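Local coordinates for protein xylulose kinase (Escherichia coli, PDB 2ITM) that phosphorylates D-xylulose at the expense of ATP to give D-xylulose 5-phosphate, working as a homodimeric kinase of the FGGY family, at residues L82-A85 with V89-P92. Sequence-based numbering, arbitrary orientation.
Sequences LLDA and VLRP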
# COMPACT_ATOMS: atom_id res chain seq x y z
N LEU A 82 -17.00 39.38 4.70
CA LEU A 82 -17.60 40.43 3.89
C LEU A 82 -18.69 41.21 4.63
O LEU A 82 -19.72 40.65 5.00
CB LEU A 82 -18.21 39.85 2.62
CG LEU A 82 -17.38 39.10 1.58
CD1 LEU A 82 -17.71 39.60 0.22
CD2 LEU A 82 -15.90 39.16 1.84
N LEU A 83 -18.47 42.50 4.80
CA LEU A 83 -19.40 43.36 5.49
C LEU A 83 -20.00 44.39 4.54
O LEU A 83 -19.31 44.92 3.69
CB LEU A 83 -18.69 44.06 6.64
CG LEU A 83 -18.01 43.18 7.67
CD1 LEU A 83 -17.43 44.01 8.76
CD2 LEU A 83 -18.94 42.16 8.24
N ASP A 84 -21.28 44.68 4.72
CA ASP A 84 -21.86 45.86 4.13
C ASP A 84 -21.60 47.16 4.86
O ASP A 84 -20.87 47.20 5.82
CB ASP A 84 -23.36 45.68 3.87
CG ASP A 84 -24.21 45.72 5.14
OD1 ASP A 84 -23.70 46.13 6.19
OD2 ASP A 84 -25.39 45.37 5.16
N ALA A 85 -22.22 48.22 4.38
CA ALA A 85 -21.99 49.56 4.88
C ALA A 85 -22.54 49.74 6.27
O ALA A 85 -22.17 50.67 6.96
CB ALA A 85 -22.59 50.58 3.95
N VAL A 89 -23.02 41.35 8.25
CA VAL A 89 -22.35 40.22 7.63
C VAL A 89 -23.11 39.69 6.42
O VAL A 89 -24.21 39.19 6.55
CB VAL A 89 -22.06 39.10 8.65
CG1 VAL A 89 -21.71 37.83 7.95
CG2 VAL A 89 -20.93 39.51 9.57
N LEU A 90 -22.46 39.83 5.28
CA LEU A 90 -23.10 39.65 3.99
C LEU A 90 -23.26 38.18 3.64
O LEU A 90 -24.28 37.76 3.11
CB LEU A 90 -22.26 40.33 2.92
CG LEU A 90 -22.81 41.53 2.16
CD1 LEU A 90 -24.18 41.94 2.62
CD2 LEU A 90 -21.85 42.70 2.13
N ARG A 91 -22.23 37.40 3.93
CA ARG A 91 -22.25 35.95 3.77
C ARG A 91 -21.36 35.29 4.79
O ARG A 91 -20.63 35.95 5.49
CB ARG A 91 -21.83 35.57 2.36
CG ARG A 91 -20.34 35.61 2.12
CD ARG A 91 -19.93 35.44 0.67
NE ARG A 91 -20.44 34.21 0.04
CZ ARG A 91 -20.43 33.01 0.58
NH1 ARG A 91 -19.91 32.82 1.77
NH2 ARG A 91 -20.93 31.98 -0.08
N PRO A 92 -21.42 33.97 4.88
CA PRO A 92 -20.52 33.26 5.79
C PRO A 92 -19.06 33.42 5.38
O PRO A 92 -18.76 33.58 4.21
CB PRO A 92 -20.97 31.78 5.66
CG PRO A 92 -22.36 31.87 5.23
CD PRO A 92 -22.43 33.06 4.33
O HOH W 1 -18.15 37.07 4.75
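L90 returns to L82 through a single direct backbone hydrogen bond, L90 N to L82 O at 2.9 Å, with a nearly straight N-H (168°). Beside it, a water links the two backbones: it accepts from L82 N at 2.6 Å and donates to R91 O at 2.8 Å. L83 and V89 form the one beta bridge between these backbones.

Apolar contacts lie on two sides of this pairing. On one, the L83 side chain starts out pointing away from V89, but with CD1 extended anti to CA (chi2 -177°), the other branch, CD2, turns back toward the neighbouring segment and meets V89 CG2 at 3.6 Å. L158 and Y155 of helix 152-161 cover this pair, L83 and V89 respectively, which suits branched aliphatic residues. On the other, the CB atoms of L82 and L90 lie 4.1 Å apart, while L90 CD2 reaches over the backbone to D84 N, 3.3 Å away, with CD1 and CD2 both beside D84 CB. L82 continues onto L132 of helix 128-138.

Polar ends turn to other partners. D84 OD1 accepts from R88 N, and weakly from Q86 N, which suits an aspartate at the start of the reversal, where its short side chain can reach backbone N-H groups of the turn. R91 makes salt bridges through NE to E139 and NH1 to E42, so its buried guanidinium is met by two carboxylates; NH1 adds a weak bond to P92 O.

Strand 81-83 also pairs antiparallel with 148-150, L83 bonding to the backbones of D147 and K148. The whole is a reversal after strand 81-83 with a single non-hydrogen-bonded antiparallel pair, L83 and V89, an incipient hairpin at the periphery of the FGGY N-terminal domain, its L82 side chain about 12 Å from that of substrate-binding H78.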